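Local coordinates for nodulation protein S (Bradyrhizobium sp., PDB 3OFK) that probably transfers a methyl group from S-adenosylmethionine to a nitrogen atom during the synthesis of Nod factor, the lipochitooligosaccharide signal of root-nodule symbiosis, at residues R75-V81 / I99-D105. Residues are numbered along the deposited sequence; the frame is centred on the assembly and turned at random.
Sequences RLTVIDV and ISWAATD. With SAH (S-adenosyl-L-homocysteine), chain E.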
ATOM      1  N   ARG A  75       6.186 -15.584  -6.929  1.00 38.58           N
ATOM      2  CA  ARG A  75       5.882 -15.656  -5.492  1.00 37.86           C
ATOM      3  C   ARG A  75       5.396 -14.292  -5.023  1.00 35.09           C
ATOM      4  O   ARG A  75       5.893 -13.249  -5.480  1.00 35.01           O
ATOM      5  CB  ARG A  75       7.125 -16.083  -4.697  1.00 38.95           C
ATOM      6  CG  ARG A  75       7.559 -17.508  -4.928  1.00 45.91           C
ATOM      7  CD  ARG A  75       8.726 -17.945  -3.995  1.00 60.00           C
ATOM      8  NE  ARG A  75       8.313 -18.053  -2.588  1.00 68.36           N
ATOM      9  CZ  ARG A  75       8.652 -17.223  -1.597  1.00 73.34           C
ATOM     10  NH1 ARG A  75       9.457 -16.182  -1.788  1.00 75.43           N
ATOM     11  NH2 ARG A  75       8.183 -17.450  -0.376  1.00 75.90           N
ATOM     12  N   LEU A  76       4.430 -14.305  -4.103  1.00 32.55           N
ATOM     13  CA  LEU A  76       3.884 -13.084  -3.484  1.00 30.94           C
ATOM     14  C   LEU A  76       3.861 -13.277  -1.968  1.00 31.45           C
ATOM     15  O   LEU A  76       3.396 -14.326  -1.471  1.00 29.64           O
ATOM     16  CB  LEU A  76       2.451 -12.788  -3.971  1.00 31.13           C
ATOM     17  CG  LEU A  76       1.674 -11.552  -3.468  1.00 27.00           C
ATOM     18  CD1 LEU A  76       2.445 -10.202  -3.718  1.00 31.92           C
ATOM     19  CD2 LEU A  76       0.287 -11.483  -4.018  1.00 31.83           C
ATOM     20  N   THR A  77       4.378 -12.283  -1.245  1.00 31.45           N
ATOM     21  CA  THR A  77       4.226 -12.168   0.201  1.00 30.56           C
ATOM     22  C   THR A  77       3.336 -10.965   0.509  1.00 30.39           C
ATOM     23  O   THR A  77       3.450  -9.900  -0.117  1.00 29.94           O
ATOM     24  CB  THR A  77       5.640 -12.051   0.835  1.00 31.59           C
ATOM     25  OG1 THR A  77       6.364 -13.217   0.438  1.00 34.19           O
ATOM     26  CG2 THR A  77       5.620 -11.887   2.398  1.00 31.06           C
ATOM     27  N   VAL A  78       2.468 -11.117   1.503  1.00 29.07           N
ATOM     28  CA  VAL A  78       1.518 -10.054   1.863  1.00 28.80           C
ATOM     29  C   VAL A  78       1.568  -9.842   3.413  1.00 29.69           C
ATOM     30  O   VAL A  78       1.505 -10.802   4.199  1.00 30.11           O
ATOM     31  CB  VAL A  78       0.113 -10.468   1.491  1.00 28.93           C
ATOM     32  CG1 VAL A  78      -0.929  -9.372   1.897  1.00 24.76           C
ATOM     33  CG2 VAL A  78      -0.002 -10.781   0.015  1.00 31.84           C
ATOM     34  N   ILE A  79       1.764  -8.608   3.854  1.00 29.79           N
ATOM     35  CA  ILE A  79       1.779  -8.334   5.274  1.00 29.04           C
ATOM     36  C   ILE A  79       0.653  -7.369   5.554  1.00 29.37           C
ATOM     37  O   ILE A  79       0.210  -6.623   4.689  1.00 29.28           O
ATOM     38  CB  ILE A  79       3.146  -7.867   5.835  1.00 32.41           C
ATOM     39  CG1 ILE A  79       3.541  -6.465   5.367  1.00 32.63           C
ATOM     40  CG2 ILE A  79       4.265  -8.883   5.430  1.00 28.96           C
ATOM     41  CD1 ILE A  79       4.429  -5.717   6.348  1.00 34.56           C
ATOM     42  N   ASP A  80       0.147  -7.470   6.765  1.00 29.03           N
ATOM     43  CA  ASP A  80      -0.855  -6.587   7.257  1.00 30.57           C
ATOM     44  C   ASP A  80      -0.859  -6.645   8.781  1.00 31.41           C
ATOM     45  O   ASP A  80      -0.731  -7.705   9.398  1.00 31.87           O
ATOM     46  CB  ASP A  80      -2.224  -6.973   6.725  1.00 30.17           C
ATOM     47  CG  ASP A  80      -3.188  -5.808   6.783  1.00 30.18           C
ATOM     48  OD1 ASP A  80      -3.572  -5.366   7.919  1.00 28.21           O
ATOM     49  OD2 ASP A  80      -3.465  -5.267   5.692  1.00 31.92           O
ATOM     50  N   VAL A  81      -0.994  -5.484   9.387  1.00 31.39           N
ATOM     51  CA  VAL A  81      -0.987  -5.375  10.823  1.00 31.95           C
ATOM     52  C   VAL A  81      -2.246  -5.992  11.440  1.00 32.01           C
ATOM     53  O   VAL A  81      -2.256  -6.345  12.611  1.00 33.30           O
ATOM     54  CB  VAL A  81      -0.878  -3.909  11.230  1.00 32.11           C
ATOM     55  CG1 VAL A  81      -2.228  -3.202  11.058  1.00 33.18           C
ATOM     56  CG2 VAL A  81      -0.391  -3.810  12.646  1.00 35.18           C
ATOM     57  N   ILE A  99       1.139 -17.687  -2.550  1.00 35.53           N
ATOM     58  CA  ILE A  99       1.036 -16.486  -1.691  1.00 34.82           C
ATOM     59  C   ILE A  99       1.373 -16.851  -0.219  1.00 35.53           C
ATOM     60  O   ILE A  99       0.916 -17.896   0.268  1.00 35.76           O
ATOM     61  CB  ILE A  99      -0.367 -15.827  -1.745  1.00 34.24           C
ATOM     62  CG1 ILE A  99      -0.841 -15.638  -3.195  1.00 36.15           C
ATOM     63  CG2 ILE A  99      -0.380 -14.494  -0.943  1.00 32.55           C
ATOM     64  CD1 ILE A  99      -2.166 -14.827  -3.344  1.00 33.64           C
ATOM     65  N   SER A 100       2.202 -16.010   0.436  1.00 34.28           N
ATOM     66  CA  SER A 100       2.568 -16.114   1.866  1.00 34.21           C
ATOM     67  C   SER A 100       1.971 -14.923   2.585  1.00 31.61           C
ATOM     68  O   SER A 100       1.930 -13.842   1.987  1.00 32.10           O
ATOM     69  CB  SER A 100       4.088 -15.959   2.009  1.00 35.01           C
ATOM     70  OG  SER A 100       4.686 -17.203   1.864  1.00 46.44           O
ATOM     71  N   TRP A 101       1.600 -15.080   3.857  1.00 30.59           N
ATOM     72  CA  TRP A 101       1.056 -13.983   4.638  1.00 28.59           C
ATOM     73  C   TRP A 101       1.710 -13.849   5.997  1.00 28.67           C
ATOM     74  O   TRP A 101       2.177 -14.829   6.619  1.00 29.71           O
ATOM     75  CB  TRP A 101      -0.462 -14.130   4.829  1.00 28.80           C
ATOM     76  CG  TRP A 101      -1.220 -14.532   3.600  1.00 32.32           C
ATOM     77  CD1 TRP A 101      -1.280 -15.780   3.034  1.00 34.40           C
ATOM     78  CD2 TRP A 101      -2.074 -13.694   2.814  1.00 27.21           C
ATOM     79  NE1 TRP A 101      -2.100 -15.756   1.937  1.00 37.17           N
ATOM     80  CE2 TRP A 101      -2.607 -14.492   1.786  1.00 36.12           C
ATOM     81  CE3 TRP A 101      -2.432 -12.336   2.878  1.00 26.76           C
ATOM     82  CZ2 TRP A 101      -3.487 -13.978   0.812  1.00 33.44           C
ATOM     83  CZ3 TRP A 101      -3.302 -11.839   1.929  1.00 32.34           C
ATOM     84  CH2 TRP A 101      -3.805 -12.655   0.904  1.00 30.55           C
ATOM     85  N   ALA A 102       1.694 -12.625   6.501  1.00 27.98           N
ATOM     86  CA  ALA A 102       2.128 -12.368   7.878  1.00 30.33           C
ATOM     87  C   ALA A 102       1.310 -11.230   8.498  1.00 30.53           C
ATOM     88  O   ALA A 102       1.142 -10.204   7.882  1.00 28.43           O
ATOM     89  CB  ALA A 102       3.629 -12.087   7.909  1.00 31.01           C
ATOM     90  N   ALA A 103       0.771 -11.449   9.707  1.00 33.83           N
ATOM     91  CA  ALA A 103       0.054 -10.427  10.421  1.00 35.63           C
ATOM     92  C   ALA A 103       1.113  -9.702  11.228  1.00 38.24           C
ATOM     93  O   ALA A 103       1.484 -10.127  12.323  1.00 40.93           O
ATOM     94  CB  ALA A 103      -1.057 -11.035  11.340  1.00 36.29           C
ATOM     95  N   THR A 104       1.688  -8.671  10.628  1.00 39.12           N
ATOM     96  CA  THR A 104       2.727  -7.883  11.293  1.00 40.50           C
ATOM     97  C   THR A 104       2.644  -6.465  10.790  1.00 39.17           C
ATOM     98  O   THR A 104       2.246  -6.196   9.661  1.00 38.85           O
ATOM     99  CB  THR A 104       4.171  -8.402  10.987  1.00 40.85           C
ATOM    100  OG1 THR A 104       4.199  -9.824  11.072  1.00 49.27           O
ATOM    101  CG2 THR A 104       5.179  -7.861  11.982  1.00 42.70           C
ATOM    102  N   ASP A 105       3.082  -5.577  11.648  1.00 40.21           N
ATOM    103  CA  ASP A 105       3.247  -4.197  11.339  1.00 40.09           C
ATOM    104  C   ASP A 105       4.500  -4.088  10.453  1.00 39.53           C
ATOM    105  O   ASP A 105       5.490  -4.818  10.639  1.00 38.68           O
ATOM    106  CB  ASP A 105       3.437  -3.449  12.661  1.00 42.40           C
ATOM    107  CG  ASP A 105       3.352  -1.956  12.508  1.00 44.48           C
ATOM    108  OD1 ASP A 105       3.873  -1.404  11.514  1.00 43.74           O
ATOM    109  OD2 ASP A 105       2.752  -1.348  13.403  1.00 49.44           O
TER
HETATM  110  N   SAH E 217      -2.893  -1.458  -0.262  1.00 32.84           N
HETATM  111  CA  SAH E 217      -4.319  -1.715  -0.440  1.00 33.52           C
HETATM  112  CB  SAH E 217      -5.035  -1.608   0.903  1.00 32.17           C
HETATM  113  CG  SAH E 217      -5.108  -0.259   1.602  1.00 34.19           C
HETATM  114  SD  SAH E 217      -6.178  -0.218   3.083  1.00 34.45           S
HETATM  115  C   SAH E 217      -4.992  -0.800  -1.476  1.00 33.78           C
HETATM  116  O   SAH E 217      -4.430   0.216  -1.893  1.00 33.87           O
HETATM  117  OXT SAH E 217      -6.110  -1.068  -1.911  1.00 32.80           O
HETATM  118  C5' SAH E 217      -4.813  -0.207   4.292  1.00 33.43           C
HETATM  119  C4' SAH E 217      -4.314  -1.538   4.821  1.00 35.23           C
HETATM  120  O4' SAH E 217      -3.100  -1.311   5.536  1.00 32.34           O
HETATM  121  C3' SAH E 217      -5.278  -2.234   5.780  1.00 32.65           C
HETATM  122  O3' SAH E 217      -5.347  -3.632   5.467  1.00 31.55           O
HETATM  123  C2' SAH E 217      -4.625  -1.994   7.151  1.00 31.85           C
HETATM  124  O2' SAH E 217      -4.931  -3.008   8.077  1.00 32.22           O
HETATM  125  C1' SAH E 217      -3.170  -2.001   6.772  1.00 30.19           C
HETATM  126  N9  SAH E 217      -2.201  -1.377   7.703  1.00 31.03           N
HETATM  127  C8  SAH E 217      -2.355  -0.216   8.418  1.00 31.85           C
HETATM  128  N7  SAH E 217      -1.211   0.012   9.098  1.00 26.12           N
HETATM  129  C5  SAH E 217      -0.331  -0.969   8.829  1.00 34.67           C
HETATM  130  C6  SAH E 217       0.988  -1.136   9.253  1.00 31.12           C
HETATM  131  N6  SAH E 217       1.507  -0.259  10.157  1.00 31.78           N
HETATM  132  N1  SAH E 217       1.672  -2.241   8.810  1.00 36.19           N
HETATM  133  C2  SAH E 217       1.067  -3.122   7.919  1.00 37.13           C
HETATM  134  N3  SAH E 217      -0.239  -2.916   7.485  1.00 32.93           N
HETATM  135  C4  SAH E 217      -0.926  -1.838   7.922  1.00 31.74           C
HETATM  136  O   HOH W   1       5.557 -16.370  -0.774  1.00 22.41           O
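V78 and W101 meet side by side on neighbouring parallel strands, whose axes approach to 4.6 Å and run within 19° of the same direction. The backbones are joined first by S100 N to L76 O, the straightest of the bonds with an N-H...O angle of 160°, and by V78 N to S100 O. A102 N to V78 O and D80 N to A102 O continue the pattern, so V78 and S100 each give and accept. Beyond A103, the centre of an inverse gamma turn, the bond from T104 N to D80 O is weak.

Apolar contact gathers on the face of L76, V78, I99 and W101. The chi1 of V78 (178°) sends CG1 out opposite the backbone N, against CE3 and CZ3 of the W101 indole (3.4 Å from CG1 to CZ3), while V78 CG2 makes a CH-pi contact over the six-membered ring, 4.2 Å from its centroid. I99 CG2 lies over the same indole face and touches V78 CG2 at 3.9 Å. On the opposite face, which carries T77, I79, S100 and A102, I79 CG2 packs on A102 CB at 4.1 Å.

At the C-terminal ends of the strands the contact meets the cofactor product. D80 OD1 accepts SAH O2' (2.7 Å) and OD2 accepts O3' (2.5 Å), one ribose hydroxyl per carboxylate oxygen; M82 N and C60 N also hold this carboxylate. D105 OD1 receives adenine N6 at 3.0 Å as well as L107 N, and V81 CG1 packs against the adenine ring.

Together with helix 83-92, the pair forms a beta-alpha-beta unit of the Rossmann-like methyltransferase fold. Helices 64-69 and 83-92 both touch W101; strand 52-58 flanks 73-80 on its other side, leaving 99-103 outermost in the sheet.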